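Local coordinates for protein polyketide biosynthesis cytochrome P450 PksS (Bacillus subtilis, PDB 4YZR) that takes part in the biosynthesis of the antibiotic polyketide bacillaene as a heme-dependent cytochrome P450 monooxygenase acting on dihydrobacillaene, at residues R61-D65 against V66-M70; L226-K229 against E230-M234. All coordinates share one frame; numbering follows the deposited sequence.

Along the chain, interaction 1 (61-65 against 66-70) closes well before interaction 2 (226-229 against 230-234) opens. Their centres lie 21 Å apart and their nearest atoms about 9 Å, without touching. Both lie beside the heme. The first is the turn leaving short strand 62-63, which pairs antiparallel with strand 295-296; from it R64 reaches a heme propionate. The second is the N-terminal start of long helix 228-259, where the side chain of M234 comes to about 6 Å of the heme. Helix 98-106 packs against interaction 2 and contributes R103, which also hydrogen-bonds the heme.

Interaction 1 of 2, residues R61-D65 against V66-M70; sequences RITRD and VKNVM. With HEM (protoporphyrin IX containing Fe), chain C.
From T63 to N68 the chain leaves strand 62-63 and curls into the short 3-10 segment 66-68, where N68 N donates to D65 O at 3.2 Å. The amide of N68 then folds back over this bend. Its ND2 lies 2.9 Å from T63 OG1, but the N-H is bent (126°) and the bond is weak; a second weak bond runs from the same ND2 to D65 O. T63 CG2 packs against N68 CB at 3.9 Å. With chi1 at -175°, T63 points OG1 forward along the chain, where it accepts from D65 N at 3.0 Å and makes an ST turn. The stronger partner of that hydroxyl is D95, whose carboxylate also takes the backbone N of R64. On D65 the carboxylate swings over the start of the 3-10 segment: OD1 accepts from K67 N at 3.2 Å, met from well above the carboxylate plane (63°). A water bridges R64 O and V66 N on the backbone, and V66 and V69 lean on W295 of the partner strand. R64 turns the other way, toward the cofactor. Its chain bends at chi2 and chi3 and presents two nitrogens to one propionate, NH1 to O2A of the heme at 3.1 Å and NH2 to O1A at 2.8 Å, while NE is held by N293 O. With H99, R103, R294 and H350 also bonding the heme, this is the basic propionate-binding site of a cytochrome P450, to which the ST turn at the strand end contributes R64.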
loop_
_atom_site.group_PDB
_atom_site.type_symbol
_atom_site.label_atom_id
_atom_site.label_comp_id
_atom_site.label_asym_id
_atom_site.label_seq_id
_atom_site.Cartn_x
_atom_site.Cartn_y
_atom_site.Cartn_z
ATOM N N ARG A 61 21.175 8.236 -9.259
ATOM C CA ARG A 61 21.862 8.937 -8.143
ATOM C C ARG A 61 21.029 8.719 -6.846
ATOM O O ARG A 61 21.483 9.182 -5.781
ATOM C CB ARG A 61 22.076 10.372 -8.444
ATOM C CG ARG A 61 23.080 10.491 -9.623
ATOM C CD ARG A 61 23.159 11.902 -10.067
ATOM N NE ARG A 61 21.864 12.432 -10.517
ATOM C CZ ARG A 61 21.593 13.608 -11.093
ATOM N NH1 ARG A 61 20.323 13.885 -11.408
ATOM N NH2 ARG A 61 22.527 14.470 -11.403
ATOM N N ILE A 62 19.908 8.036 -6.887
ATOM C CA ILE A 62 19.052 7.796 -5.716
ATOM C C ILE A 62 19.163 6.363 -5.357
ATOM O O ILE A 62 18.977 5.498 -6.309
ATOM C CB ILE A 62 17.611 8.206 -5.991
ATOM C CG1 ILE A 62 17.518 9.622 -6.448
ATOM C CG2 ILE A 62 16.733 7.946 -4.764
ATOM C CD1 ILE A 62 18.170 10.625 -5.524
ATOM N N THR A 63 19.449 5.966 -4.159
ATOM C CA THR A 63 19.549 4.629 -3.683
ATOM C C THR A 63 18.386 4.283 -2.737
ATOM O O THR A 63 17.922 5.128 -1.964
ATOM C CB THR A 63 20.930 4.287 -2.983
ATOM O OG1 THR A 63 21.025 2.944 -2.627
ATOM C CG2 THR A 63 21.086 5.081 -1.685
ATOM N N ARG A 64 18.086 3.018 -2.639
ATOM C CA ARG A 64 17.129 2.510 -1.711
ATOM C C ARG A 64 17.801 1.833 -0.559
ATOM O O ARG A 64 17.174 1.431 0.325
ATOM C CB ARG A 64 16.228 1.485 -2.409
ATOM C CG ARG A 64 15.450 2.026 -3.575
ATOM C CD ARG A 64 14.758 3.349 -3.270
ATOM N NE ARG A 64 13.757 3.199 -2.235
ATOM C CZ ARG A 64 12.528 2.743 -2.436
ATOM N NH1 ARG A 64 12.088 2.524 -3.647
ATOM N NH2 ARG A 64 11.738 2.586 -1.411
ATOM N N ASP A 65 19.127 1.731 -0.635
ATOM C CA ASP A 65 19.889 1.074 0.378
ATOM C C ASP A 65 20.753 2.128 1.128
ATOM O O ASP A 65 21.683 2.688 0.576
ATOM C CB ASP A 65 20.802 0.087 -0.268
ATOM C CG ASP A 65 21.650 -0.676 0.765
ATOM O OD1 ASP A 65 21.517 -0.536 2.019
ATOM O OD2 ASP A 65 22.515 -1.418 0.251
ATOM N N VAL A 66 20.283 2.417 2.295
ATOM C CA VAL A 66 20.842 3.499 3.091
ATOM C C VAL A 66 22.324 3.318 3.414
ATOM O O VAL A 66 22.997 4.313 3.609
ATOM C CB VAL A 66 20.000 3.709 4.312
ATOM C CG1 VAL A 66 20.130 2.558 5.317
ATOM C CG2 VAL A 66 20.269 5.059 4.973
ATOM N N LYS A 67 22.867 2.134 3.277
ATOM C CA LYS A 67 24.354 1.998 3.373
ATOM C C LYS A 67 25.243 2.724 2.443
ATOM O O LYS A 67 26.392 3.011 2.808
ATOM C CB LYS A 67 24.730 0.534 3.276
ATOM C CG LYS A 67 24.065 -0.342 4.318
ATOM C CD LYS A 67 24.261 0.114 5.754
ATOM C CE LYS A 67 23.102 -0.317 6.649
ATOM N NZ LYS A 67 22.960 -1.802 6.682
ATOM N N ASN A 68 24.804 2.976 1.237
ATOM C CA ASN A 68 25.534 3.740 0.349
ATOM C C ASN A 68 25.804 5.025 0.962
ATOM O O ASN A 68 26.596 5.755 0.409
ATOM C CB ASN A 68 24.729 4.025 -0.916
ATOM C CG ASN A 68 24.829 2.934 -1.877
ATOM O OD1 ASN A 68 25.945 2.724 -2.411
ATOM N ND2 ASN A 68 23.790 2.145 -2.046
ATOM N N VAL A 69 25.036 5.426 2.004
ATOM C CA VAL A 69 25.194 6.814 2.433
ATOM C C VAL A 69 25.655 6.918 3.883
ATOM O O VAL A 69 25.827 8.026 4.379
ATOM C CB VAL A 69 23.966 7.696 2.195
ATOM C CG1 VAL A 69 23.683 7.792 0.728
ATOM C CG2 VAL A 69 22.733 7.245 2.947
ATOM N N MET A 70 25.825 5.877 4.562
ATOM C CA MET A 70 26.301 5.829 5.942
ATOM C C MET A 70 27.803 5.539 5.965
ATOM O O MET A 70 28.230 4.538 5.458
ATOM C CB MET A 70 25.578 4.747 6.719
ATOM C CG MET A 70 24.121 5.018 6.958
ATOM S SD MET A 70 23.206 3.729 7.801
ATOM C CE MET A 70 23.872 3.905 9.441
HETATM C CHA HEM C . 5.972 -1.834 -3.785
HETATM C CHB HEM C . 1.777 0.543 -3.465
HETATM C CHC HEM C . -0.493 -3.634 -2.440
HETATM C CHD HEM C . 3.721 -5.922 -2.616
HETATM C C1A HEM C . 5.044 -0.819 -3.767
HETATM C C2A HEM C . 5.252 0.603 -4.075
HETATM C C3A HEM C . 4.117 1.237 -3.921
HETATM C C4A HEM C . 3.095 0.234 -3.606
HETATM C CMA HEM C . 3.876 2.691 -4.004
HETATM C CAA HEM C . 6.622 1.231 -4.355
HETATM C CBA HEM C . 7.286 1.705 -3.144
HETATM C CGA HEM C . 8.691 2.430 -3.298
HETATM O O1A HEM C . 9.097 2.950 -2.201
HETATM O O2A HEM C . 9.113 2.430 -4.394
HETATM C C1B HEM C . 0.791 -0.388 -3.145
HETATM C C2B HEM C . -0.607 -0.132 -3.036
HETATM C C3B HEM C . -1.280 -1.271 -2.746
HETATM C C4B HEM C . -0.243 -2.302 -2.676
HETATM C CMB HEM C . -1.157 1.206 -3.232
HETATM C CAB HEM C . -2.687 -1.551 -2.521
HETATM C CBB HEM C . -3.607 -0.762 -2.953
HETATM C C1C HEM C . 0.408 -4.666 -2.425
HETATM C C2C HEM C . 0.180 -6.034 -2.170
HETATM C C3C HEM C . 1.399 -6.711 -2.219
HETATM C C4C HEM C . 2.382 -5.706 -2.468
HETATM C CMC HEM C . -1.216 -6.587 -2.053
HETATM C CAC HEM C . 1.669 -8.127 -2.035
HETATM C CBC HEM C . 0.941 -8.908 -1.323
HETATM C C1D HEM C . 4.724 -5.036 -2.930
HETATM C C2D HEM C . 6.126 -5.369 -2.999
HETATM C C3D HEM C . 6.751 -4.208 -3.355
HETATM C C4D HEM C . 5.724 -3.158 -3.510
HETATM C CMD HEM C . 6.748 -6.736 -2.821
HETATM C CAD HEM C . 8.220 -3.994 -3.611
HETATM C CBD HEM C . 8.595 -4.219 -5.042
HETATM C CGD HEM C . 10.119 -4.128 -5.366
HETATM O O1D HEM C . 10.816 -3.556 -4.520
HETATM O O2D HEM C . 10.465 -4.589 -6.470
HETATM N NA HEM C . 3.708 -0.985 -3.586
HETATM N NB HEM C . 0.962 -1.742 -2.966
HETATM N NC HEM C . 1.749 -4.492 -2.626
HETATM N ND HEM C . 4.487 -3.711 -3.209
HETATM FE FE HEM C . 2.733 -2.752 -3.163
HETATM O O HOH W 1 17.418 1.088 3.238
#

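Interaction 2 of 2, residues L226-K229 against E230-M234; sequences LSEK and ELYSM
E230 and S227 hold each other at the first turn of helix 228-259, the glutamate side chain running back toward the N-cap. Its CB sits 3.9 Å from CD2 of L226 and also lies near the serine hydroxyl. CG passes 3.2 Å from S227 OG, and the chain then runs extended back along the turn to the carboxylate. There OE2 accepts from S227 N at 3.0 Å on its anti side, by a nearly straight bond (169°), and brushes CA of L226. OE1 makes a salt bridge with R101 of helix 98-106, which fixes the other end of the carboxylate. S227 returns the bond: its chi1 of 70° tucks OG between backbone N and carbonyl carbon, within 3.1 Å of E230 N, which donates to it. Just outside the cap, L226 lays CD1 against CD2 of L231 at 3.8 Å, a hydrophobic staple extended by L216 of helix 212-218. On another side of the turn the ring of Y232 lies under E228 O, which stands over one face, offset toward the rim. Bent at chi2, E228 doubles back until OE2 is 2.5 Å from Y232 OH, a weak hydrogen bond with carboxylate and ring planes almost perpendicular (89°); its OE1 makes a salt bridge to R205 of helix 183-206, the helix that Y232 packs on. Capping box and staple together are the classic start of a helix, and this one opens the long helix that passes over the distal face of the heme in the P450 fold.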
loop_
_atom_site.group_PDB
_atom_site.type_symbol
_atom_site.label_atom_id
_atom_site.label_comp_id
_atom_site.label_asym_id
_atom_site.label_seq_id
_atom_site.Cartn_x
_atom_site.Cartn_y
_atom_site.Cartn_z
ATOM N N LEU A 226 16.104 -18.498 -2.509
ATOM C CA LEU A 226 16.116 -17.654 -1.324
ATOM C C LEU A 226 16.674 -18.311 -0.088
ATOM O O LEU A 226 16.308 -19.454 0.244
ATOM C CB LEU A 226 14.681 -17.174 -1.041
ATOM C CG LEU A 226 14.060 -16.359 -2.147
ATOM C CD1 LEU A 226 12.579 -16.270 -1.911
ATOM C CD2 LEU A 226 14.547 -14.950 -2.194
ATOM N N SER A 227 17.551 -17.642 0.614
ATOM C CA SER A 227 18.046 -18.137 1.831
ATOM C C SER A 227 16.982 -18.012 2.926
ATOM O O SER A 227 15.919 -17.337 2.700
ATOM C CB SER A 227 19.202 -17.280 2.271
ATOM O OG SER A 227 18.834 -15.999 2.686
ATOM N N GLU A 228 17.214 -18.635 4.081
ATOM C CA GLU A 228 16.268 -18.532 5.191
ATOM C C GLU A 228 15.985 -17.050 5.491
ATOM O O GLU A 228 14.800 -16.651 5.561
ATOM C CB GLU A 228 16.803 -19.296 6.443
ATOM C CG GLU A 228 15.854 -19.338 7.602
ATOM C CD GLU A 228 14.879 -20.506 7.577
ATOM O OE1 GLU A 228 15.011 -21.458 6.704
ATOM O OE2 GLU A 228 13.978 -20.518 8.492
ATOM N N LYS A 229 16.983 -16.210 5.685
ATOM C CA LYS A 229 16.798 -14.800 6.027
ATOM C C LYS A 229 16.066 -14.034 4.903
ATOM O O LYS A 229 15.231 -13.130 5.172
ATOM C CB LYS A 229 18.131 -14.102 6.293
ATOM C CG LYS A 229 17.992 -12.674 6.686
ATOM C CD LYS A 229 19.281 -12.115 7.259
ATOM C CE LYS A 229 19.230 -10.618 7.057
ATOM N NZ LYS A 229 20.542 -10.016 7.437
ATOM N N GLU A 230 16.388 -14.385 3.632
ATOM C CA GLU A 230 15.733 -13.767 2.467
ATOM C C GLU A 230 14.240 -14.146 2.484
ATOM O O GLU A 230 13.394 -13.295 2.139
ATOM C CB GLU A 230 16.360 -14.179 1.164
ATOM C CG GLU A 230 17.715 -13.548 0.990
ATOM C CD GLU A 230 18.487 -13.947 -0.205
ATOM O OE1 GLU A 230 19.252 -13.055 -0.745
ATOM O OE2 GLU A 230 18.293 -15.077 -0.684
ATOM N N LEU A 231 13.887 -15.355 2.894
ATOM C CA LEU A 231 12.486 -15.727 3.042
ATOM C C LEU A 231 11.837 -14.905 4.131
ATOM O O LEU A 231 10.677 -14.427 3.920
ATOM C CB LEU A 231 12.388 -17.199 3.364
ATOM C CG LEU A 231 12.692 -18.137 2.272
ATOM C CD1 LEU A 231 12.999 -19.563 2.776
ATOM C CD2 LEU A 231 11.633 -18.207 1.182
ATOM N N TYR A 232 12.455 -14.717 5.270
ATOM C CA TYR A 232 11.857 -13.889 6.305
ATOM C C TYR A 232 11.590 -12.502 5.739
ATOM O O TYR A 232 10.519 -11.936 5.974
ATOM C CB TYR A 232 12.772 -13.726 7.523
ATOM C CG TYR A 232 13.151 -15.039 8.194
ATOM C CD1 TYR A 232 12.404 -16.205 8.055
ATOM C CD2 TYR A 232 14.289 -15.111 8.984
ATOM C CE1 TYR A 232 12.768 -17.426 8.718
ATOM C CE2 TYR A 232 14.615 -16.309 9.608
ATOM C CZ TYR A 232 13.858 -17.400 9.459
ATOM O OH TYR A 232 14.248 -18.569 10.056
ATOM N N SER A 233 12.575 -11.901 5.102
ATOM C CA SER A 233 12.420 -10.546 4.577
ATOM C C SER A 233 11.308 -10.445 3.549
ATOM O O SER A 233 10.486 -9.469 3.552
ATOM C CB SER A 233 13.744 -10.013 3.910
ATOM O OG SER A 233 14.727 -9.888 4.868
ATOM N N MET A 234 11.226 -11.419 2.646
ATOM C CA MET A 234 10.291 -11.418 1.587
ATOM C C MET A 234 8.882 -11.576 2.147
ATOM O O MET A 234 7.959 -10.874 1.748
ATOM C CB MET A 234 10.602 -12.447 0.549
ATOM C CG MET A 234 9.775 -12.347 -0.716
ATOM S SD MET A 234 10.198 -11.058 -1.796
ATOM C CE MET A 234 11.708 -11.662 -2.538
#